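Local atomic coordinates of N-hydroxyarylamine O-acetyltransferase (Bacillus cereus, PDB entry 4DMO), a protein that transfers acetyl groups to arylamines as an active arylamine N-acetyltransferase, and probably also O-acetylates N-hydroxyarylamines. Residues K8-R13 with Y79-D84; N42-E47 with C71-P76; A105-H110 with T158-Y163; G129-L134 with G149-R154. All coordinates share one frame; numbering follows the deposited sequence.

Contact 1 of 4, residues K8-R13 with Y79-D84; sequences KQFFAR and YYFLKD
The Phe81 ring carries the Phe10 ring over one of its faces and points its edge at the face of Phe11. These three phenylalanines form a buried aromatic cluster between helix 5-14 and helix 71-84, in the helical N-terminal part of the arylamine N-acetyltransferase fold. Phe10 and Phe81 make an offset stack. Their centroids are 4.1 Å apart and their planes lie 17° from parallel. Phe10 CD2 lies over the Phe81 face, offset toward the rim. The second pair is edge-to-face. The far end of Phe81 meets the face of Phe11 with the planes at 86° and the centroids 5.3 Å apart. Phe10 and Phe81 both hold CG anti to the backbone N (chi1 -167° for Phe10), which sends each ring across the gap to the other helix. Phe6, on helix 5-14, also touches Phe81. Met3 and Ile16 pack on Phe11. Polar ties lie around the cluster. Asp84 binds Lys55 and Thr4, and the Arg13 guanidinium bonds to the carbonyl oxygens of Ile62, Thr37 and Arg67. No hydrogen bond joins the two segments themselves. The stack begins at the root of the Phe81 side chain. Phe81 CB sits over the Phe10 face in a CH-pi contact, 3.9 Å from the ring centroid, and the closest approach is Phe10 CD2 to Phe81 CD1 at 3.4 Å.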
loop_
_atom_site.group_PDB
_atom_site.type_symbol
_atom_site.label_atom_id
_atom_site.label_comp_id
_atom_site.label_asym_id
_atom_site.label_seq_id
_atom_site.Cartn_x
_atom_site.Cartn_y
_atom_site.Cartn_z
ATOM N N LYS A 8 -0.403 -14.212 13.608
ATOM C CA LYS A 8 0.446 -15.346 13.269
ATOM C C LYS A 8 0.590 -15.490 11.743
ATOM O O LYS A 8 1.695 -15.655 11.231
ATOM C CB LYS A 8 -0.128 -16.632 13.873
ATOM C CG LYS A 8 0.776 -17.831 13.727
ATOM C CD LYS A 8 0.118 -19.123 14.224
ATOM C CE LYS A 8 0.981 -20.372 13.944
ATOM N NZ LYS A 8 0.243 -21.644 14.237
ATOM N N GLN A 9 -0.531 -15.409 11.032
ATOM C CA GLN A 9 -0.529 -15.493 9.574
ATOM C C GLN A 9 0.235 -14.337 8.958
ATOM O O GLN A 9 0.856 -14.482 7.903
ATOM C CB GLN A 9 -1.948 -15.518 9.055
ATOM C CG GLN A 9 -2.796 -16.599 9.685
ATOM C CD GLN A 9 -3.175 -17.659 8.698
ATOM O OE1 GLN A 9 -2.374 -18.041 7.829
ATOM N NE2 GLN A 9 -4.410 -18.147 8.812
ATOM N N PHE A 10 0.187 -13.187 9.624
ATOM C CA PHE A 10 0.887 -12.002 9.175
ATOM C C PHE A 10 2.399 -12.176 9.280
ATOM O O PHE A 10 3.107 -11.934 8.319
ATOM C CB PHE A 10 0.402 -10.785 9.968
ATOM C CG PHE A 10 0.831 -9.466 9.390
ATOM C CD1 PHE A 10 0.011 -8.767 8.518
ATOM C CD2 PHE A 10 2.046 -8.912 9.736
ATOM C CE1 PHE A 10 0.408 -7.548 7.993
ATOM C CE2 PHE A 10 2.446 -7.696 9.206
ATOM C CZ PHE A 10 1.625 -7.025 8.319
ATOM N N PHE A 11 2.909 -12.584 10.438
ATOM C CA PHE A 11 4.346 -12.827 10.552
ATOM C C PHE A 11 4.761 -13.878 9.499
ATOM O O PHE A 11 5.790 -13.745 8.823
ATOM C CB PHE A 11 4.721 -13.328 11.953
ATOM C CG PHE A 11 4.564 -12.295 13.054
ATOM C CD1 PHE A 11 3.663 -12.498 14.083
ATOM C CD2 PHE A 11 5.324 -11.140 13.068
ATOM C CE1 PHE A 11 3.523 -11.563 15.111
ATOM C CE2 PHE A 11 5.181 -10.218 14.084
ATOM C CZ PHE A 11 4.269 -10.432 15.101
ATOM N N ALA A 12 3.946 -14.916 9.353
ATOM C CA ALA A 12 4.230 -15.975 8.392
ATOM C C ALA A 12 4.326 -15.416 6.964
ATOM O O ALA A 12 5.268 -15.716 6.217
ATOM C CB ALA A 12 3.131 -17.075 8.477
ATOM N N ARG A 13 3.338 -14.608 6.590
ATOM C CA ARG A 13 3.319 -13.977 5.275
ATOM C C ARG A 13 4.597 -13.158 5.046
ATOM O O ARG A 13 5.215 -13.228 3.973
ATOM C CB ARG A 13 2.059 -13.115 5.124
ATOM C CG ARG A 13 1.897 -12.501 3.750
ATOM C CD ARG A 13 1.607 -13.569 2.682
ATOM N NE ARG A 13 1.134 -12.939 1.467
ATOM C CZ ARG A 13 1.877 -12.591 0.425
ATOM N NH1 ARG A 13 1.297 -11.987 -0.614
ATOM N NH2 ARG A 13 3.175 -12.818 0.404
ATOM N N TYR A 79 -3.309 -2.072 9.322
ATOM C CA TYR A 79 -4.168 -1.607 10.391
ATOM C C TYR A 79 -4.588 -2.745 11.352
ATOM O O TYR A 79 -4.352 -2.638 12.549
ATOM C CB TYR A 79 -5.397 -0.953 9.771
ATOM C CG TYR A 79 -6.511 -0.684 10.739
ATOM C CD1 TYR A 79 -6.390 0.312 11.678
ATOM C CD2 TYR A 79 -7.702 -1.415 10.690
ATOM C CE1 TYR A 79 -7.401 0.577 12.561
ATOM C CE2 TYR A 79 -8.724 -1.152 11.563
ATOM C CZ TYR A 79 -8.563 -0.147 12.500
ATOM O OH TYR A 79 -9.550 0.139 13.389
ATOM N N TYR A 80 -5.203 -3.822 10.843
ATOM C CA TYR A 80 -5.638 -4.936 11.709
ATOM C C TYR A 80 -4.484 -5.586 12.446
ATOM O O TYR A 80 -4.590 -5.859 13.644
ATOM C CB TYR A 80 -6.416 -6.021 10.943
ATOM C CG TYR A 80 -7.740 -5.527 10.398
ATOM C CD1 TYR A 80 -8.744 -5.076 11.235
ATOM C CD2 TYR A 80 -7.954 -5.470 9.035
ATOM C CE1 TYR A 80 -9.918 -4.613 10.718
ATOM C CE2 TYR A 80 -9.106 -5.014 8.518
ATOM C CZ TYR A 80 -10.094 -4.580 9.353
ATOM O OH TYR A 80 -11.267 -4.120 8.812
ATOM N N PHE A 81 -3.370 -5.787 11.760
ATOM C CA PHE A 81 -2.206 -6.329 12.424
ATOM C C PHE A 81 -1.773 -5.423 13.564
ATOM O O PHE A 81 -1.447 -5.908 14.659
ATOM C CB PHE A 81 -1.040 -6.454 11.479
ATOM C CG PHE A 81 0.229 -6.816 12.165
ATOM C CD1 PHE A 81 0.454 -8.109 12.582
ATOM C CD2 PHE A 81 1.184 -5.861 12.428
ATOM C CE1 PHE A 81 1.629 -8.448 13.232
ATOM C CE2 PHE A 81 2.358 -6.194 13.077
ATOM C CZ PHE A 81 2.576 -7.492 13.473
ATOM N N LEU A 82 -1.759 -4.115 13.300
ATOM C CA LEU A 82 -1.269 -3.134 14.288
ATOM C C LEU A 82 -2.211 -3.064 15.489
ATOM O O LEU A 82 -1.762 -2.969 16.624
ATOM C CB LEU A 82 -1.094 -1.739 13.659
ATOM C CG LEU A 82 0.061 -1.636 12.655
ATOM C CD1 LEU A 82 0.135 -0.262 12.015
ATOM C CD2 LEU A 82 1.389 -1.957 13.315
ATOM N N LYS A 83 -3.511 -3.143 15.222
ATOM C CA LYS A 83 -4.543 -3.144 16.255
ATOM C C LYS A 83 -4.410 -4.344 17.199
ATOM O O LYS A 83 -4.424 -4.170 18.417
ATOM C CB LYS A 83 -5.910 -3.156 15.575
ATOM C CG LYS A 83 -7.079 -2.618 16.368
ATOM C CD LYS A 83 -8.203 -2.352 15.377
ATOM C CE LYS A 83 -9.592 -2.300 16.002
ATOM N NZ LYS A 83 -10.622 -2.886 15.044
ATOM N N ASP A 84 -4.309 -5.562 16.643
ATOM C CA ASP A 84 -4.102 -6.768 17.463
ATOM C C ASP A 84 -2.791 -6.725 18.238
ATOM O O ASP A 84 -2.661 -7.350 19.287
ATOM C CB ASP A 84 -4.113 -8.032 16.624
ATOM C CG ASP A 84 -5.475 -8.380 16.135
ATOM O OD1 ASP A 84 -6.435 -7.681 16.517
ATOM O OD2 ASP A 84 -5.582 -9.341 15.350
#

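Contact 2 of 4, residues N42-E47 with C71-P76; sequences NLNILE and CYELNP
Asn44, Tyr72 and Glu73 carry this buried contact. The Asn44 amide and the Glu73 carboxylate approach from opposite directions, and Asn44 ND2 donates to Glu73 OE1 at 2.8 Å. The extended Glu73 chain (chi2 167°) carries its carboxylate across to the amide. The bond is bent, with an N-H...O angle of 130°. It reaches the syn side of OE1, tilted out of the amide plane. Glu73 OE1 also has a salt bridge to Lys61, and OE2 accepts from Leu70 N, so the carboxylate is held at both oxygens. One water links Asn44 OD1 to Glu73 OE2. A second water links the same OD1 to Tyr72 OH and lies in the plane of the tyrosine ring. The hydroxyl also meets an apolar neighbour, Ile45 CD1, 3.3 Å from Tyr72 OH. Helix 195-207 packs on both Ile45 and Tyr72. The contact thus ties helix 43-46 to the start of helix 71-84. Tyr72 and Glu73 directly follow Cys71, the cysteine of the Cys-His-Glu triad, in the RGGxCxE sequence motif of arylamine N-acetyltransferases.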
loop_
_atom_site.group_PDB
_atom_site.type_symbol
_atom_site.label_atom_id
_atom_site.label_comp_id
_atom_site.label_asym_id
_atom_site.label_seq_id
_atom_site.Cartn_x
_atom_site.Cartn_y
_atom_site.Cartn_z
ATOM N N ASN A 42 -3.996 -5.361 -8.680
ATOM C CA ASN A 42 -5.402 -5.029 -8.871
ATOM C C ASN A 42 -6.227 -6.135 -9.486
ATOM O O ASN A 42 -7.310 -5.881 -10.028
ATOM C CB ASN A 42 -5.521 -3.830 -9.788
ATOM C CG ASN A 42 -5.121 -4.148 -11.198
ATOM O OD1 ASN A 42 -4.343 -5.068 -11.446
ATOM N ND2 ASN A 42 -5.670 -3.392 -12.142
ATOM N N LEU A 43 -5.709 -7.345 -9.433
ATOM C CA LEU A 43 -6.245 -8.408 -10.257
ATOM C C LEU A 43 -7.656 -8.827 -9.837
ATOM O O LEU A 43 -8.419 -9.278 -10.680
ATOM C CB LEU A 43 -5.267 -9.598 -10.305
ATOM C CG LEU A 43 -3.859 -9.250 -10.833
ATOM C CD1 LEU A 43 -2.999 -10.471 -10.883
ATOM C CD2 LEU A 43 -3.981 -8.687 -12.221
ATOM N N ASN A 44 -8.031 -8.647 -8.569
ATOM C CA ASN A 44 -9.372 -9.056 -8.158
ATOM C C ASN A 44 -10.479 -8.138 -8.693
ATOM O O ASN A 44 -11.637 -8.520 -8.699
ATOM C CB ASN A 44 -9.479 -9.234 -6.630
ATOM C CG ASN A 44 -9.560 -7.899 -5.839
ATOM O OD1 ASN A 44 -9.560 -6.795 -6.384
ATOM N ND2 ASN A 44 -9.665 -8.037 -4.530
ATOM N N ILE A 45 -10.112 -6.943 -9.154
ATOM C CA ILE A 45 -11.059 -6.045 -9.840
ATOM C C ILE A 45 -11.347 -6.570 -11.223
ATOM O O ILE A 45 -12.494 -6.579 -11.677
ATOM C CB ILE A 45 -10.509 -4.580 -9.969
ATOM C CG1 ILE A 45 -10.330 -3.988 -8.580
ATOM C CG2 ILE A 45 -11.431 -3.720 -10.892
ATOM C CD1 ILE A 45 -9.888 -2.474 -8.534
ATOM N N LEU A 46 -10.296 -7.020 -11.896
ATOM C CA LEU A 46 -10.426 -7.520 -13.259
ATOM C C LEU A 46 -11.070 -8.911 -13.335
ATOM O O LEU A 46 -11.770 -9.237 -14.297
ATOM C CB LEU A 46 -9.045 -7.562 -13.902
ATOM C CG LEU A 46 -8.312 -6.217 -13.950
ATOM C CD1 LEU A 46 -6.952 -6.427 -14.572
ATOM C CD2 LEU A 46 -9.116 -5.154 -14.727
ATOM N N GLU A 47 -10.768 -9.739 -12.349
ATOM C CA GLU A 47 -11.410 -11.029 -12.193
ATOM C C GLU A 47 -12.780 -10.914 -11.560
ATOM O O GLU A 47 -13.465 -11.914 -11.395
ATOM C CB GLU A 47 -10.565 -11.910 -11.310
ATOM C CG GLU A 47 -9.221 -12.181 -11.861
ATOM C CD GLU A 47 -8.821 -13.605 -11.605
ATOM O OE1 GLU A 47 -8.686 -13.978 -10.402
ATOM O OE2 GLU A 47 -8.653 -14.338 -12.605
ATOM N N CYS A 71 -4.530 -0.031 -2.163
ATOM C CA CYS A 71 -4.341 0.712 -0.936
ATOM C C CYS A 71 -5.411 0.382 0.101
ATOM O O CYS A 71 -5.109 0.302 1.273
ATOM C CB CYS A 71 -4.313 2.228 -1.217
ATOM S SG CYS A 71 -5.855 2.909 -1.758
ATOM N N TYR A 72 -6.656 0.198 -0.343
ATOM C CA TYR A 72 -7.772 -0.047 0.548
ATOM C C TYR A 72 -7.819 -1.484 1.022
ATOM O O TYR A 72 -8.712 -1.840 1.802
ATOM C CB TYR A 72 -9.119 0.324 -0.133
ATOM C CG TYR A 72 -9.314 -0.313 -1.504
ATOM C CD1 TYR A 72 -9.125 0.426 -2.674
ATOM C CD2 TYR A 72 -9.623 -1.655 -1.629
ATOM C CE1 TYR A 72 -9.276 -0.164 -3.943
ATOM C CE2 TYR A 72 -9.771 -2.247 -2.882
ATOM C CZ TYR A 72 -9.612 -1.503 -4.027
ATOM O OH TYR A 72 -9.747 -2.098 -5.243
ATOM N N GLU A 73 -6.898 -2.311 0.516
ATOM C CA GLU A 73 -6.695 -3.654 1.043
ATOM C C GLU A 73 -5.394 -3.739 1.865
ATOM O O GLU A 73 -5.377 -4.326 2.942
ATOM C CB GLU A 73 -6.693 -4.693 -0.094
ATOM C CG GLU A 73 -7.988 -4.764 -0.888
ATOM C CD GLU A 73 -7.859 -5.570 -2.196
ATOM O OE1 GLU A 73 -8.563 -6.584 -2.367
ATOM O OE2 GLU A 73 -7.042 -5.199 -3.055
ATOM N N LEU A 74 -4.295 -3.170 1.371
ATOM C CA LEU A 74 -2.998 -3.325 2.077
ATOM C C LEU A 74 -2.982 -2.513 3.360
ATOM O O LEU A 74 -2.523 -2.991 4.387
ATOM C CB LEU A 74 -1.798 -2.935 1.204
ATOM C CG LEU A 74 -1.643 -3.716 -0.116
ATOM C CD1 LEU A 74 -0.378 -3.374 -0.923
ATOM C CD2 LEU A 74 -1.673 -5.183 0.160
ATOM N N ASN A 75 -3.490 -1.286 3.333
ATOM C CA ASN A 75 -3.437 -0.482 4.539
ATOM C C ASN A 75 -4.381 -0.956 5.649
ATOM O O ASN A 75 -3.988 -0.981 6.826
ATOM C CB ASN A 75 -3.601 1.006 4.216
ATOM C CG ASN A 75 -2.351 1.582 3.645
ATOM O OD1 ASN A 75 -1.261 1.218 4.054
ATOM N ND2 ASN A 75 -2.489 2.445 2.649
ATOM N N PRO A 76 -5.604 -1.385 5.293
ATOM C CA PRO A 76 -6.415 -2.006 6.352
ATOM C C PRO A 76 -5.811 -3.313 6.861
ATOM O O PRO A 76 -5.914 -3.594 8.050
ATOM C CB PRO A 76 -7.749 -2.251 5.669
ATOM C CG PRO A 76 -7.817 -1.147 4.625
ATOM C CD PRO A 76 -6.406 -1.068 4.104
HETATM O O HOH W 1 -7.303 -5.382 -5.731
HETATM O O HOH W 2 -10.455 -4.486 -4.978
#

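Contact 3 of 4, residues A105-H110 with T158-Y163; sequences AVDSGH and TEKGNY
A salt bridge between Asp107 and Lys160 is the whole direct link between these segments. Lys160 NZ donates to Asp107 OD2 at 2.6 Å, on the anti lone pair of that oxygen, away from OD1. The other oxygen is held within its own loop. Ser108 OG donates to Asp107 OD1 at 2.6 Å from above the carboxylate plane. The lysine chain bends at chi2 (-55°) and then runs extended, so CD as well as CE of Lys160 passes 3.5 Å from Asp107 OD2. Trp104 adds a cation-pi contact to Lys160. Trp104 lines the pocket of the bound 3-(1-methylpiperidinium-1-yl)propane-1-sulfonate, and the Lys160 side chain is about 7 Å from that ligand. The base of Lys160 is fixed by an ST turn, in which Lys160 N donates to Thr158 OG1 at 2.9 Å. Thr95 of strand 88-98 touches both Asp107 and Lys160, and Thr95 OG1 is bonded to Ser108 N. This surface contact joins the loop between strands 149-158 and 163-168 to a break in strand 103-117. That break is a type II turn from Val106 to Gly109. It runs into a classic beta bulge, where Gly109 and His110 face Gly94 and His110 meets Glu125 in the Cys-His-Glu triad.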
loop_
_atom_site.group_PDB
_atom_site.type_symbol
_atom_site.label_atom_id
_atom_site.label_comp_id
_atom_site.label_asym_id
_atom_site.label_seq_id
_atom_site.Cartn_x
_atom_site.Cartn_y
_atom_site.Cartn_z
ATOM N N ALA A 105 -6.685 12.363 -8.697
ATOM C CA ALA A 105 -7.251 11.064 -9.021
ATOM C C ALA A 105 -8.670 11.053 -8.494
ATOM O O ALA A 105 -9.139 12.046 -7.926
ATOM C CB ALA A 105 -6.441 9.948 -8.376
ATOM N N VAL A 106 -9.345 9.927 -8.656
ATOM C CA VAL A 106 -10.715 9.805 -8.208
ATOM C C VAL A 106 -10.823 10.156 -6.742
ATOM O O VAL A 106 -9.960 9.791 -5.926
ATOM C CB VAL A 106 -11.301 8.389 -8.450
ATOM C CG1 VAL A 106 -11.524 8.200 -9.903
ATOM C CG2 VAL A 106 -10.396 7.303 -7.890
ATOM N N ASP A 107 -11.912 10.853 -6.417
ATOM C CA ASP A 107 -12.146 11.365 -5.071
ATOM C C ASP A 107 -12.297 10.226 -4.063
ATOM O O ASP A 107 -13.070 9.298 -4.276
ATOM C CB ASP A 107 -13.405 12.238 -5.044
ATOM C CG ASP A 107 -13.586 12.912 -3.741
ATOM O OD1 ASP A 107 -14.175 12.301 -2.829
ATOM O OD2 ASP A 107 -13.087 14.035 -3.597
ATOM N N SER A 108 -11.538 10.315 -2.973
ATOM C CA SER A 108 -11.662 9.392 -1.855
ATOM C C SER A 108 -11.315 7.984 -2.243
ATOM O O SER A 108 -11.866 7.014 -1.718
ATOM C CB SER A 108 -13.060 9.479 -1.265
ATOM O OG SER A 108 -13.317 10.805 -0.847
ATOM N N GLY A 109 -10.366 7.885 -3.163
ATOM C CA GLY A 109 -9.858 6.610 -3.623
ATOM C C GLY A 109 -8.785 6.016 -2.721
ATOM O O GLY A 109 -8.429 4.850 -2.867
ATOM N N HIS A 110 -8.263 6.796 -1.782
ATOM C CA HIS A 110 -7.174 6.302 -0.961
ATOM C C HIS A 110 -7.585 6.034 0.475
ATOM O O HIS A 110 -8.400 6.747 1.077
ATOM C CB HIS A 110 -5.978 7.274 -0.969
ATOM C CG HIS A 110 -4.707 6.691 -0.413
ATOM N ND1 HIS A 110 -3.887 5.857 -1.150
ATOM C CD2 HIS A 110 -4.099 6.829 0.796
ATOM C CE1 HIS A 110 -2.833 5.514 -0.425
ATOM N NE2 HIS A 110 -2.931 6.106 0.755
ATOM N N THR A 158 -6.369 21.429 1.501
ATOM C CA THR A 158 -6.618 21.378 0.075
ATOM C C THR A 158 -8.076 21.037 0.021
ATOM O O THR A 158 -8.728 20.862 1.058
ATOM C CB THR A 158 -5.834 20.255 -0.700
ATOM O OG1 THR A 158 -6.332 18.973 -0.319
ATOM C CG2 THR A 158 -4.338 20.313 -0.443
ATOM N N GLU A 159 -8.578 20.902 -1.191
ATOM C CA GLU A 159 -9.952 20.508 -1.392
ATOM C C GLU A 159 -10.119 18.988 -1.216
ATOM O O GLU A 159 -11.212 18.468 -1.422
ATOM C CB GLU A 159 -10.406 20.919 -2.781
ATOM C CG GLU A 159 -9.785 20.083 -3.886
ATOM C CD GLU A 159 -10.198 20.544 -5.285
ATOM O OE1 GLU A 159 -9.422 21.288 -5.949
ATOM O OE2 GLU A 159 -11.302 20.149 -5.702
ATOM N N LYS A 160 -9.040 18.272 -0.875
ATOM C CA LYS A 160 -9.119 16.810 -0.750
ATOM C C LYS A 160 -8.666 16.317 0.615
ATOM O O LYS A 160 -8.496 15.118 0.834
ATOM C CB LYS A 160 -8.285 16.134 -1.833
ATOM C CG LYS A 160 -8.761 16.387 -3.257
ATOM C CD LYS A 160 -10.257 16.020 -3.490
ATOM C CE LYS A 160 -10.629 16.177 -4.978
ATOM N NZ LYS A 160 -12.052 15.771 -5.262
ATOM N N GLY A 161 -8.455 17.241 1.539
ATOM C CA GLY A 161 -7.985 16.859 2.853
ATOM C C GLY A 161 -7.523 18.061 3.651
ATOM O O GLY A 161 -7.638 19.205 3.203
ATOM N N ASN A 162 -7.017 17.797 4.853
ATOM C CA ASN A 162 -6.391 18.831 5.652
ATOM C C ASN A 162 -4.944 18.505 5.978
ATOM O O ASN A 162 -4.303 19.260 6.706
ATOM C CB ASN A 162 -7.174 19.111 6.933
ATOM C CG ASN A 162 -7.690 17.874 7.588
ATOM O OD1 ASN A 162 -6.968 16.890 7.768
ATOM N ND2 ASN A 162 -8.970 17.896 7.927
ATOM N N TYR A 163 -4.435 17.395 5.433
ATOM C CA TYR A 163 -3.005 17.069 5.506
ATOM C C TYR A 163 -2.549 16.547 4.155
ATOM O O TYR A 163 -3.352 16.250 3.274
ATOM C CB TYR A 163 -2.715 16.010 6.564
ATOM C CG TYR A 163 -2.717 16.512 7.990
ATOM C CD1 TYR A 163 -1.530 16.901 8.595
ATOM C CD2 TYR A 163 -3.884 16.579 8.734
ATOM C CE1 TYR A 163 -1.504 17.348 9.883
ATOM C CE2 TYR A 163 -3.872 17.020 10.038
ATOM C CZ TYR A 163 -2.666 17.405 10.611
ATOM O OH TYR A 163 -2.591 17.871 11.914
#

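Contact 4 of 4, residues G129-L134 with G149-R154; sequences GSYLPL and GDYRIR
Tyr151 drives its hydroxyl against the backbone of Tyr131 without bonding to it. Tyr151 OH is 2.9 Å from Tyr131 C, a tight approach. It is also 3.2 Å from Leu132 N, but the angle is too poor for a hydrogen bond. Tyr151 OH is instead hydrogen-bonded to Thr148 OG1, just before the strand. Tyr151 CG lies anti to the carbonyl carbon (chi1 -60°), from where the ring reaches the loop. Tyr131 CB lies 3.5 Å from Tyr151 OH, while the Tyr131 ring leads away. The backbone bends sharply here. Tyr131 is the centre of an inverse gamma turn, closed by a weak bond from Leu132 N to Ser130 O. The loop, between strands 120-124 and 137-138, packs in this way on strand 149-158, next to the outermost strand 144-146 of the large antiparallel sheet. Pro133 covers one face of the Tyr151 ring. Pro133 CG makes a CH-pi contact, 4.2 Å from the centroid of that ring. Leu132 O accepts from Thr148 OG1 and Ser146 OG, and the Leu132 side chain packs on Leu222 of strand 218-223.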
loop_
_atom_site.group_PDB
_atom_site.type_symbol
_atom_site.label_atom_id
_atom_site.label_comp_id
_atom_site.label_asym_id
_atom_site.label_seq_id
_atom_site.Cartn_x
_atom_site.Cartn_y
_atom_site.Cartn_z
ATOM N N GLY A 129 1.166 2.044 -3.958
ATOM C CA GLY A 129 1.969 1.468 -5.028
ATOM C C GLY A 129 3.379 1.138 -4.561
ATOM O O GLY A 129 3.574 0.500 -3.533
ATOM N N SER A 130 4.372 1.546 -5.334
ATOM C CA SER A 130 5.764 1.374 -4.948
ATOM C C SER A 130 6.327 2.627 -4.243
ATOM O O SER A 130 7.494 2.678 -3.866
ATOM C CB SER A 130 6.587 1.083 -6.202
ATOM O OG SER A 130 6.543 2.198 -7.076
ATOM N N TYR A 131 5.487 3.622 -4.015
ATOM C CA TYR A 131 5.922 4.844 -3.364
ATOM C C TYR A 131 5.866 4.705 -1.854
ATOM O O TYR A 131 5.105 5.383 -1.177
ATOM C CB TYR A 131 5.065 6.009 -3.853
ATOM C CG TYR A 131 5.319 6.280 -5.326
ATOM C CD1 TYR A 131 6.572 6.616 -5.762
ATOM C CD2 TYR A 131 4.316 6.178 -6.267
ATOM C CE1 TYR A 131 6.827 6.863 -7.093
ATOM C CE2 TYR A 131 4.562 6.409 -7.600
ATOM C CZ TYR A 131 5.824 6.751 -8.007
ATOM O OH TYR A 131 6.102 7.004 -9.336
ATOM N N LEU A 132 6.692 3.810 -1.323
ATOM C CA LEU A 132 6.548 3.389 0.054
ATOM C C LEU A 132 7.638 3.965 0.947
ATOM O O LEU A 132 8.821 3.821 0.672
ATOM C CB LEU A 132 6.557 1.853 0.127
ATOM C CG LEU A 132 5.442 1.108 -0.659
ATOM C CD1 LEU A 132 5.637 -0.428 -0.618
ATOM C CD2 LEU A 132 4.011 1.484 -0.143
ATOM N N PRO A 133 7.234 4.579 2.060
ATOM C CA PRO A 133 8.222 5.138 2.987
ATOM C C PRO A 133 9.041 4.056 3.715
ATOM O O PRO A 133 10.112 4.374 4.210
ATOM C CB PRO A 133 7.363 5.939 3.980
ATOM C CG PRO A 133 6.044 6.142 3.310
ATOM C CD PRO A 133 5.853 4.898 2.466
ATOM N N LEU A 134 8.535 2.822 3.778
ATOM C CA LEU A 134 9.195 1.705 4.482
ATOM C C LEU A 134 9.453 1.997 5.960
ATOM O O LEU A 134 10.256 1.334 6.625
ATOM C CB LEU A 134 10.489 1.320 3.784
ATOM C CG LEU A 134 10.215 1.013 2.316
ATOM C CD1 LEU A 134 11.508 0.722 1.640
ATOM C CD2 LEU A 134 9.284 -0.148 2.153
ATOM N N GLY A 149 12.307 6.815 -2.193
ATOM C CA GLY A 149 12.283 8.262 -2.293
ATOM C C GLY A 149 12.182 8.903 -0.944
ATOM O O GLY A 149 12.334 8.215 0.067
ATOM N N ASP A 150 11.947 10.221 -0.920
ATOM C CA ASP A 150 11.818 10.957 0.349
ATOM C C ASP A 150 10.347 11.267 0.654
ATOM O O ASP A 150 9.599 11.552 -0.269
ATOM C CB ASP A 150 12.599 12.277 0.281
ATOM C CG ASP A 150 14.102 12.091 0.439
ATOM O OD1 ASP A 150 14.660 11.141 -0.153
ATOM O OD2 ASP A 150 14.714 12.902 1.180
ATOM N N TYR A 151 9.948 11.240 1.933
ATOM C CA TYR A 151 8.544 11.427 2.306
ATOM C C TYR A 151 8.389 12.281 3.538
ATOM O O TYR A 151 9.167 12.151 4.468
ATOM C CB TYR A 151 7.869 10.070 2.577
ATOM C CG TYR A 151 7.885 9.165 1.387
ATOM C CD1 TYR A 151 8.999 8.384 1.099
ATOM C CD2 TYR A 151 6.808 9.122 0.513
ATOM C CE1 TYR A 151 9.016 7.549 -0.013
ATOM C CE2 TYR A 151 6.827 8.302 -0.614
ATOM C CZ TYR A 151 7.937 7.510 -0.854
ATOM O OH TYR A 151 7.969 6.703 -1.964
ATOM N N ARG A 152 7.379 13.150 3.548
ATOM C CA ARG A 152 7.114 13.991 4.711
ATOM C C ARG A 152 5.662 14.408 4.716
ATOM O O ARG A 152 5.008 14.518 3.664
ATOM C CB ARG A 152 8.016 15.249 4.709
ATOM C CG ARG A 152 7.455 16.411 3.901
ATOM C CD ARG A 152 8.409 17.611 3.764
ATOM N NE ARG A 152 7.975 18.532 2.701
ATOM C CZ ARG A 152 8.679 19.582 2.264
ATOM N NH1 ARG A 152 9.866 19.866 2.800
ATOM N NH2 ARG A 152 8.216 20.345 1.279
ATOM N N ILE A 153 5.173 14.705 5.903
ATOM C CA ILE A 153 3.802 15.162 6.048
ATOM C C ILE A 153 3.766 16.666 6.277
ATOM O O ILE A 153 4.622 17.205 6.960
ATOM C CB ILE A 153 3.152 14.480 7.253
ATOM C CG1 ILE A 153 2.971 12.984 6.960
ATOM C CG2 ILE A 153 1.841 15.171 7.600
ATOM C CD1 ILE A 153 2.417 12.232 8.124
ATOM N N ARG A 154 2.782 17.346 5.706
ATOM C CA ARG A 154 2.556 18.741 6.041
ATOM C C ARG A 154 1.084 18.956 6.290
ATOM O O ARG A 154 0.232 18.373 5.613
ATOM C CB ARG A 154 3.078 19.685 4.948
ATOM C CG ARG A 154 4.599 19.687 4.833
ATOM C CD ARG A 154 5.125 20.990 4.188
ATOM N NE ARG A 154 4.821 21.075 2.758
ATOM C CZ ARG A 154 3.918 21.898 2.208
ATOM N NH1 ARG A 154 3.198 22.730 2.952
ATOM N NH2 ARG A 154 3.706 21.871 0.900
#

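How the contacts relate
Contacts 1, 2 and 4 are buried; contact 3 is at the surface. Contacts 1 and 2 use opposite ends of helix 71-84. Contact 1 joins its far end to helix 5-14 by aromatic rings without a hydrogen bond. Contact 2 joins its start to helix 43-46 mainly by a hydrogen bond and waters. Contacts 3 and 4 both reach the eight-stranded sheet, and contact 4 is nested within the chain loop that contact 3 closes. They touch where Tyr163 packs on Ile153. One is a single salt bridge, the other mainly a tyrosine pressed on backbone and proline. Contacts 2 and 3 meet at the triad, with Cys71 SG 3.6 Å from His110 ND1. Contact 1 touches neither sheet contact.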